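PDB 1KTG: diadenosine Tetraphosphate Hydrolase from Caenorhabditis elegans, which hydrolyses diadenosine tetraphosphate asymmetrically to AMP and ATP, using divalent metal ions, as a member of the Nudix hydrolase family. Local coordinates for residues 44-49 with 66-71; 50-55 with 101-106. All blocks are in the same frame, centred on the assembly; numbering follows the deposited sequence.

Contact 1 (44-49 with 66-71); sequences DEWQAA and IHEDCH
Trp-46 meets Ile-66 and Glu-68 with the far end of its six-membered ring. The methyl CG2 of Ile-66 lies 3.5 Å from CH2 of Trp-46 and nearly as near to CZ3, approaching the ring obliquely. The other arm of the same isoleucine brings CD1 to 3.9 Å from CH2 of Trp-46, so both branches of Ile-66 reach one corner of the indole. The two side chains come from opposite directions, the indole from the helix and the isoleucine from the strand. Glu-68 crosses the tryptophan at about a right angle, its carboxylate plane turned 58° from the ring. Its OE2 stands 3.9 Å from CH2 of Trp-46, and its CG methylene lies close to the same carbon. No hydrogen bond spans the two segments, and the contact is van der Waals packing near the surface. The indole reaches this place because CG of Trp-46 is anti to the backbone N (chi1 179°), which carries the ring outward from the first turn of the helix.

That turn is fixed by a capping box. At the N-cap, Asp-44 OD2 accepts from Gln-47 N at 2.9 Å in a nearly straight bond, while Gln-47 OE1 takes a longer bond from Asp-44 N. On the partner side, a type I turn from His-67 to Cys-70 bends the chain just past Ile-66 and places Glu-68 at the corner.

Trp-88 of strand 81-92 meets the indole edge-to-face, while Leu-8 of strand 3-14 touches Ile-66. The contact thus joins the start of Nudix-box helix 45-57 to strand 64-78, whose antiparallel partner is strand 81-92.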
ATOM      1  N   ASP A  44      -1.545   7.056  15.329  1.00  6.03           N
ATOM      2  CA  ASP A  44      -2.512   7.615  14.384  1.00  6.20           C
ATOM      3  C   ASP A  44      -2.262   6.874  13.074  1.00  5.75           C
ATOM      4  O   ASP A  44      -1.397   5.999  13.017  1.00  4.88           O
ATOM      5  CB  ASP A  44      -2.383   9.119  14.200  1.00  6.32           C
ATOM      6  CG  ASP A  44      -1.035   9.545  13.692  1.00  7.35           C
ATOM      7  OD1 ASP A  44      -0.825  10.777  13.632  1.00  7.97           O
ATOM      8  OD2 ASP A  44      -0.130   8.751  13.360  1.00  6.53           O
ATOM      9  N   GLU A  45      -3.011   7.222  12.038  1.00  5.63           N
ATOM     10  CA  GLU A  45      -2.908   6.526  10.759  1.00  5.94           C
ATOM     11  C   GLU A  45      -1.514   6.629  10.144  1.00  5.83           C
ATOM     12  O   GLU A  45      -0.998   5.667   9.581  1.00  5.46           O
ATOM     13  CB  GLU A  45      -3.962   7.063   9.799  1.00  6.17           C
ATOM     14  CG  GLU A  45      -5.359   6.594  10.183  1.00  7.46           C
ATOM     15  CD  GLU A  45      -6.477   7.467   9.663  1.00 10.19           C
ATOM     16  OE1 GLU A  45      -6.510   8.671  10.012  1.00  9.36           O
ATOM     17  OE2 GLU A  45      -7.355   6.933   8.944  1.00  8.91           O
ATOM     18  N   TRP A  46      -0.920   7.809  10.241  1.00  6.00           N
ATOM     19  CA  TRP A  46       0.404   8.050   9.683  1.00  6.13           C
ATOM     20  C   TRP A  46       1.394   7.060  10.290  1.00  6.02           C
ATOM     21  O   TRP A  46       2.100   6.354   9.568  1.00  6.36           O
ATOM     22  CB  TRP A  46       0.804   9.504   9.973  1.00  6.55           C
ATOM     23  CG  TRP A  46       2.162   9.948   9.503  1.00  6.16           C
ATOM     24  CD1 TRP A  46       3.245  10.213  10.288  1.00  8.32           C
ATOM     25  CD2 TRP A  46       2.556  10.272   8.164  1.00  7.55           C
ATOM     26  NE1 TRP A  46       4.299  10.643   9.519  1.00  9.21           N
ATOM     27  CE2 TRP A  46       3.904  10.684   8.209  1.00  8.49           C
ATOM     28  CE3 TRP A  46       1.915  10.235   6.925  1.00  6.70           C
ATOM     29  CZ2 TRP A  46       4.606  11.070   7.074  1.00  8.62           C
ATOM     30  CZ3 TRP A  46       2.618  10.609   5.799  1.00  6.31           C
ATOM     31  CH2 TRP A  46       3.949  11.020   5.880  1.00  7.06           C
ATOM     32  N   GLN A  47       1.431   6.992  11.618  1.00  6.00           N
ATOM     33  CA  GLN A  47       2.377   6.112  12.294  1.00  6.00           C
ATOM     34  C   GLN A  47       2.144   4.656  11.899  1.00  5.71           C
ATOM     35  O   GLN A  47       3.083   3.892  11.697  1.00  5.82           O
ATOM     36  CB  GLN A  47       2.269   6.279  13.812  1.00  6.37           C
ATOM     37  CG  GLN A  47       2.760   7.642  14.311  1.00  7.54           C
ATOM     38  CD  GLN A  47       2.514   7.856  15.795  1.00  9.28           C
ATOM     39  OE1 GLN A  47       1.546   7.350  16.345  1.00  8.79           O
ATOM     40  NE2 GLN A  47       3.396   8.617  16.441  1.00 10.86           N
ATOM     41  N   ALA A  48       0.879   4.277  11.802  1.00  5.65           N
ATOM     42  CA  ALA A  48       0.526   2.900  11.491  1.00  5.69           C
ATOM     43  C   ALA A  48       0.997   2.515  10.085  1.00  4.98           C
ATOM     44  O   ALA A  48       1.583   1.452   9.872  1.00  4.94           O
ATOM     45  CB  ALA A  48      -0.967   2.716  11.628  1.00  5.90           C
ATOM     46  N   ALA A  49       0.763   3.401   9.134  1.00  4.30           N
ATOM     47  CA  ALA A  49       1.143   3.149   7.748  1.00  4.78           C
ATOM     48  C   ALA A  49       2.648   2.932   7.626  1.00  4.88           C
ATOM     49  O   ALA A  49       3.111   2.063   6.892  1.00  5.77           O
ATOM     50  CB  ALA A  49       0.715   4.310   6.881  1.00  4.71           C
ATOM     51  N   ILE A  66       7.537  10.160   0.952  1.00  5.86           N
ATOM     52  CA  ILE A  66       6.088  10.055   1.101  1.00  6.31           C
ATOM     53  C   ILE A  66       5.443  11.355   0.664  1.00  6.18           C
ATOM     54  O   ILE A  66       5.827  12.426   1.114  1.00  5.37           O
ATOM     55  CB  ILE A  66       5.707   9.739   2.558  1.00  6.43           C
ATOM     56  CG1 ILE A  66       6.383   8.447   3.006  1.00  7.62           C
ATOM     57  CG2 ILE A  66       4.197   9.596   2.666  1.00  7.51           C
ATOM     58  CD1 ILE A  66       6.139   8.071   4.441  1.00  8.60           C
ATOM     59  N   HIS A  67       4.480  11.253  -0.239  1.00  6.21           N
ATOM     60  CA  HIS A  67       3.781  12.424  -0.757  1.00  7.33           C
ATOM     61  C   HIS A  67       2.596  12.729   0.145  1.00  7.65           C
ATOM     62  O   HIS A  67       1.530  12.149  -0.013  1.00  7.54           O
ATOM     63  CB  HIS A  67       3.300  12.149  -2.173  1.00  7.27           C
ATOM     64  CG  HIS A  67       4.394  11.743  -3.109  1.00  8.56           C
ATOM     65  ND1 HIS A  67       5.557  12.469  -3.257  1.00 10.51           N
ATOM     66  CD2 HIS A  67       4.508  10.677  -3.934  1.00  8.83           C
ATOM     67  CE1 HIS A  67       6.338  11.867  -4.137  1.00 11.47           C
ATOM     68  NE2 HIS A  67       5.723  10.778  -4.563  1.00  8.79           N
ATOM     69  N   GLU A  68       2.781  13.645   1.084  1.00  8.63           N
ATOM     70  CA  GLU A  68       1.732  13.955   2.065  1.00  9.83           C
ATOM     71  C   GLU A  68       0.458  14.515   1.458  1.00 10.15           C
ATOM     72  O   GLU A  68      -0.616  14.390   2.056  1.00 11.38           O
ATOM     73  CB  GLU A  68       2.274  14.893   3.138  1.00  9.79           C
ATOM     74  CG  GLU A  68       3.549  14.340   3.731  1.00 11.49           C
ATOM     75  CD  GLU A  68       3.986  15.016   5.006  1.00 14.31           C
ATOM     76  OE1 GLU A  68       3.207  15.822   5.577  1.00 13.57           O
ATOM     77  OE2 GLU A  68       5.125  14.715   5.434  1.00 16.65           O
ATOM     78  N   ASP A  69       0.568  15.110   0.270  1.00  9.93           N
ATOM     79  CA  ASP A  69      -0.594  15.669  -0.416  1.00  9.77           C
ATOM     80  C   ASP A  69      -1.300  14.662  -1.306  1.00  9.62           C
ATOM     81  O   ASP A  69      -2.145  15.053  -2.119  1.00 10.25           O
ATOM     82  CB  ASP A  69      -0.182  16.846  -1.294  1.00  9.60           C
ATOM     83  N   CYS A  70      -0.938  13.386  -1.204  1.00  8.50           N
ATOM     84  CA  CYS A  70      -1.611  12.375  -2.003  1.00  8.29           C
ATOM     85  C   CYS A  70      -2.040  11.228  -1.105  1.00  7.75           C
ATOM     86  O   CYS A  70      -1.264  10.315  -0.813  1.00  7.94           O
ATOM     87  CB  CYS A  70      -0.736  11.879  -3.144  1.00  7.99           C
ATOM     88  SG  CYS A  70      -1.564  10.688  -4.220  1.00  7.91           S
ATOM     89  N   HIS A  71      -3.273  11.310  -0.624  1.00  7.53           N
ATOM     90  CA  HIS A  71      -3.813  10.275   0.238  1.00  6.84           C
ATOM     91  C   HIS A  71      -5.269  10.056  -0.075  1.00  6.54           C
ATOM     92  O   HIS A  71      -5.935  10.947  -0.599  1.00  6.65           O
ATOM     93  CB  HIS A  71      -3.611  10.601   1.720  1.00  6.48           C
ATOM     94  CG  HIS A  71      -4.342  11.825   2.209  1.00  6.32           C
ATOM     95  ND1 HIS A  71      -5.601  11.764   2.771  1.00  5.00           N
ATOM     96  CD2 HIS A  71      -3.961  13.123   2.286  1.00  5.53           C
ATOM     97  CE1 HIS A  71      -5.974  12.977   3.146  1.00  5.73           C
ATOM     98  NE2 HIS A  71      -4.996  13.822   2.861  1.00  5.62           N
TER

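Contact 2 (50-55 with 101-106). With MG (magnesium ion), chain I; MG (magnesium ion), chain G; MG (magnesium ion), chain H; OH (hydroxide ion), chain D.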
ATOM      1  N   ILE A  50       3.408   3.749   8.336  1.00  5.25           N
ATOM      2  CA  ILE A  50       4.864   3.648   8.293  1.00  5.65           C
ATOM      3  C   ILE A  50       5.336   2.356   8.959  1.00  6.13           C
ATOM      4  O   ILE A  50       6.167   1.616   8.412  1.00  6.66           O
ATOM      5  CB  ILE A  50       5.486   4.885   8.956  1.00  5.84           C
ATOM      6  CG1 ILE A  50       5.167   6.130   8.121  1.00  5.90           C
ATOM      7  CG2 ILE A  50       7.011   4.712   9.107  1.00  6.88           C
ATOM      8  CD1 ILE A  50       5.497   7.447   8.810  1.00  6.56           C
ATOM      9  N   ARG A  51       4.793   2.063  10.136  1.00  5.77           N
ATOM     10  CA  ARG A  51       5.215   0.877  10.873  1.00  6.05           C
ATOM     11  C   ARG A  51       4.846  -0.404  10.127  1.00  5.48           C
ATOM     12  O   ARG A  51       5.633  -1.345  10.052  1.00  5.54           O
ATOM     13  CB  ARG A  51       4.612   0.866  12.276  1.00  5.82           C
ATOM     14  CG  ARG A  51       4.893  -0.419  13.058  1.00  6.93           C
ATOM     15  CD  ARG A  51       4.132  -0.529  14.364  1.00  7.48           C
ATOM     16  NE  ARG A  51       2.730  -0.184  14.159  1.00  7.04           N
ATOM     17  CZ  ARG A  51       1.842  -0.968  13.564  1.00  7.68           C
ATOM     18  NH1 ARG A  51       2.198  -2.163  13.130  1.00  7.12           N
ATOM     19  NH2 ARG A  51       0.586  -0.551  13.398  1.00  8.49           N
ATOM     20  N   GLU A  52       3.644  -0.447   9.586  1.00  5.52           N
ATOM     21  CA  GLU A  52       3.208  -1.634   8.847  1.00  5.56           C
ATOM     22  C   GLU A  52       4.037  -1.828   7.588  1.00  6.16           C
ATOM     23  O   GLU A  52       4.304  -2.958   7.167  1.00  6.02           O
ATOM     24  CB  GLU A  52       1.720  -1.540   8.509  1.00  5.81           C
ATOM     25  CG  GLU A  52       0.815  -1.683   9.731  1.00  6.58           C
ATOM     26  CD  GLU A  52       0.624  -3.119  10.198  1.00  7.97           C
ATOM     27  OE1 GLU A  52       0.917  -4.057   9.425  1.00  6.70           O
ATOM     28  OE2 GLU A  52       0.154  -3.307  11.343  1.00  6.07           O
ATOM     29  N   THR A  53       4.460  -0.726   6.988  1.00  6.05           N
ATOM     30  CA  THR A  53       5.301  -0.833   5.810  1.00  6.54           C
ATOM     31  C   THR A  53       6.634  -1.457   6.183  1.00  6.41           C
ATOM     32  O   THR A  53       7.142  -2.339   5.476  1.00  6.45           O
ATOM     33  CB  THR A  53       5.495   0.531   5.189  1.00  6.63           C
ATOM     34  OG1 THR A  53       4.260   0.922   4.588  1.00  6.61           O
ATOM     35  CG2 THR A  53       6.491   0.471   4.039  1.00  7.50           C
ATOM     36  N   LYS A  54       7.195  -1.010   7.302  1.00  6.42           N
ATOM     37  CA  LYS A  54       8.463  -1.547   7.773  1.00  6.19           C
ATOM     38  C   LYS A  54       8.299  -3.022   8.110  1.00  5.86           C
ATOM     39  O   LYS A  54       9.125  -3.848   7.729  1.00  6.24           O
ATOM     40  CB  LYS A  54       8.960  -0.767   8.997  1.00  6.41           C
ATOM     41  N   GLU A  55       7.207  -3.358   8.789  1.00  5.63           N
ATOM     42  CA  GLU A  55       6.956  -4.737   9.209  1.00  5.69           C
ATOM     43  C   GLU A  55       6.697  -5.697   8.059  1.00  6.12           C
ATOM     44  O   GLU A  55       7.208  -6.818   8.065  1.00  6.34           O
ATOM     45  CB  GLU A  55       5.748  -4.809  10.157  1.00  5.61           C
ATOM     46  CG  GLU A  55       6.010  -4.310  11.569  1.00  5.38           C
ATOM     47  CD  GLU A  55       4.763  -4.306  12.437  1.00  5.28           C
ATOM     48  OE1 GLU A  55       3.713  -4.806  11.988  1.00  6.25           O
ATOM     49  OE2 GLU A  55       4.820  -3.783  13.565  1.00  5.84           O
ATOM     50  N   SER A 101       7.145 -10.744   5.905  1.00  6.54           N
ATOM     51  CA  SER A 101       6.944 -11.277   7.238  1.00  6.81           C
ATOM     52  C   SER A 101       5.958 -12.437   7.099  1.00  6.90           C
ATOM     53  O   SER A 101       5.539 -12.757   5.992  1.00  7.06           O
ATOM     54  CB  SER A 101       6.359 -10.196   8.141  1.00  6.83           C
ATOM     55  OG  SER A 101       5.016  -9.934   7.788  1.00  7.29           O
ATOM     56  N   HIS A 102       5.562 -13.053   8.211  1.00  7.24           N
ATOM     57  CA  HIS A 102       4.629 -14.176   8.153  1.00  7.71           C
ATOM     58  C   HIS A 102       3.258 -13.795   7.603  1.00  7.07           C
ATOM     59  O   HIS A 102       2.500 -14.674   7.208  1.00  6.43           O
ATOM     60  CB  HIS A 102       4.451 -14.823   9.527  1.00  8.19           C
ATOM     61  CG  HIS A 102       3.775 -13.942  10.529  1.00 11.02           C
ATOM     62  ND1 HIS A 102       2.407 -13.769  10.568  1.00 13.76           N
ATOM     63  CD2 HIS A 102       4.276 -13.208  11.551  1.00 13.49           C
ATOM     64  CE1 HIS A 102       2.098 -12.947  11.553  1.00 14.34           C
ATOM     65  NE2 HIS A 102       3.213 -12.598  12.171  1.00 14.93           N
ATOM     66  N   GLU A 103       2.951 -12.498   7.555  1.00  6.74           N
ATOM     67  CA  GLU A 103       1.644 -12.038   7.063  1.00  6.41           C
ATOM     68  C   GLU A 103       1.464 -12.119   5.539  1.00  6.33           C
ATOM     69  O   GLU A 103       0.338 -12.036   5.049  1.00  5.70           O
ATOM     70  CB  GLU A 103       1.343 -10.629   7.580  1.00  6.12           C
ATOM     71  CG  GLU A 103       1.081 -10.617   9.079  1.00  6.84           C
ATOM     72  CD  GLU A 103       0.601  -9.292   9.627  1.00  6.56           C
ATOM     73  OE1 GLU A 103       0.705  -8.254   8.935  1.00  6.74           O
ATOM     74  OE2 GLU A 103       0.119  -9.306  10.773  1.00  7.43           O
ATOM     75  N   HIS A 104       2.565 -12.294   4.801  1.00  6.00           N
ATOM     76  CA  HIS A 104       2.523 -12.359   3.342  1.00  6.30           C
ATOM     77  C   HIS A 104       3.374 -13.483   2.770  1.00  6.44           C
ATOM     78  O   HIS A 104       4.337 -13.937   3.399  1.00  6.65           O
ATOM     79  CB  HIS A 104       2.877 -10.997   2.735  1.00  6.10           C
ATOM     80  CG  HIS A 104       1.939  -9.927   3.182  1.00  6.52           C
ATOM     81  ND1 HIS A 104       2.109  -9.253   4.371  1.00  7.73           N
ATOM     82  CD2 HIS A 104       0.762  -9.495   2.667  1.00  6.70           C
ATOM     83  CE1 HIS A 104       1.097  -8.426   4.550  1.00  8.40           C
ATOM     84  NE2 HIS A 104       0.263  -8.556   3.535  1.00  5.65           N
ATOM     85  N   GLN A 105       2.987 -13.944   1.579  1.00  6.18           N
ATOM     86  CA  GLN A 105       3.626 -15.104   0.974  1.00  5.85           C
ATOM     87  C   GLN A 105       4.275 -14.804  -0.371  1.00  5.39           C
ATOM     88  O   GLN A 105       4.959 -15.662  -0.925  1.00  5.64           O
ATOM     89  CB  GLN A 105       2.613 -16.245   0.822  1.00  6.10           C
ATOM     90  CG  GLN A 105       1.394 -15.914  -0.055  1.00  6.71           C
ATOM     91  CD  GLN A 105       0.482 -17.112  -0.246  1.00  8.67           C
ATOM     92  OE1 GLN A 105      -0.002 -17.368  -1.346  1.00 10.20           O
ATOM     93  NE2 GLN A 105       0.258 -17.857   0.827  1.00  6.63           N
ATOM     94  N   ASN A 106       4.062 -13.599  -0.897  1.00  4.43           N
ATOM     95  CA  ASN A 106       4.667 -13.210  -2.174  1.00  4.93           C
ATOM     96  C   ASN A 106       4.452 -11.719  -2.402  1.00  4.75           C
ATOM     97  O   ASN A 106       3.731 -11.072  -1.650  1.00  5.80           O
ATOM     98  CB  ASN A 106       4.015 -14.007  -3.314  1.00  3.87           C
ATOM     99  CG  ASN A 106       4.877 -14.065  -4.592  1.00  5.11           C
ATOM    100  OD1 ASN A 106       4.419 -14.544  -5.629  1.00  6.99           O
ATOM    101  ND2 ASN A 106       6.119 -13.609  -4.507  1.00  2.79           N
TER
HETATM  102 MG    MG I 505       0.625  -6.111   9.283  1.00  8.41          MG
HETATM  103 MG    MG G 503      -0.870  -4.837  12.221  1.00 10.53          MG
HETATM  104 MG    MG H 504      -0.891  -7.927  11.935  1.00 12.54          MG
HETATM  105  O    OH D 506       0.288  -6.412  11.397  1.00  9.09           O
HETATM  106  O   HOH W   1       0.774  -4.752  13.832  1.00 15.27           O
HETATM  107  O   HOH W   2      -1.748  -6.449  13.409  1.00  9.10           O
HETATM  108  O   HOH W   3      -1.819  -3.550  13.484  1.00 11.05           O
HETATM  109  O   HOH W   4      -2.128  -9.494  12.735  1.00 13.16           O
HETATM  110  O   HOH W   5       0.651  -8.449  13.506  1.00 13.82           O
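Glu-52 bends at chi2 (-79°), whereas Glu-103 runs extended beyond CG (chi2 -172°), and their carboxylates converge on a magnesium cluster. The magnesium ion of chain I joins the segments directly, bound by Glu-52 OE1 at 2.1 Å and Glu-103 OE1 at 2.2 Å. Each carboxylate bridges two metals: Glu-52 OE2 binds the magnesium of chain G and Glu-103 OE2 that of chain H. A hydroxide bound to all three magnesium ions completes the core, with water 2 shared by those of chains G and H. This is the metal centre of the Nudix fold: Glu-52 and Glu-56 of the Nudix-box helix bind magnesium, Glu-55 lines the hydroxide pocket, and Glu-103 comes from the loop before strand 104-110. Arg-51 stands in the second shell, its NH1 gripping Glu-52 OE2 at 2.9 Å from above the carboxylate plane and Glu-55 OE2 at 3.1 Å. With an alanine at Arg-51, Glu-55 would probably lose its salt-bridge partner and be freer to turn, while Glu-52 would keep its metals but lose this second-shell grip. At the backbone of the helix, Glu-55 O lies 3.5 Å from Ser-101 CB, and Ser-101 OG weakly accepts from Glu-103 N.

How the contacts relate
Contacts 1 and 2 share helix 45-57 and lie about 17 Å apart between centres. Contact 1 takes its first turn and contact 2 the following ones, so the Nudix-box helix packs on strand 64-78 near its start and contributes metal ligands farther along. In chain order come 44-49, 50-55, 66-71 and 101-106, so the two contacts cross in sequence. Strand 64-78 and strand 104-110, which the 101-106 loop leads into, belong to the same mixed sheet. The contacts also touch, Ile-66 CD1 lying 4.3 Å from Ile-50 CG1. One helix thereby connects a surface packing patch to the magnesium site of the Nudix domain.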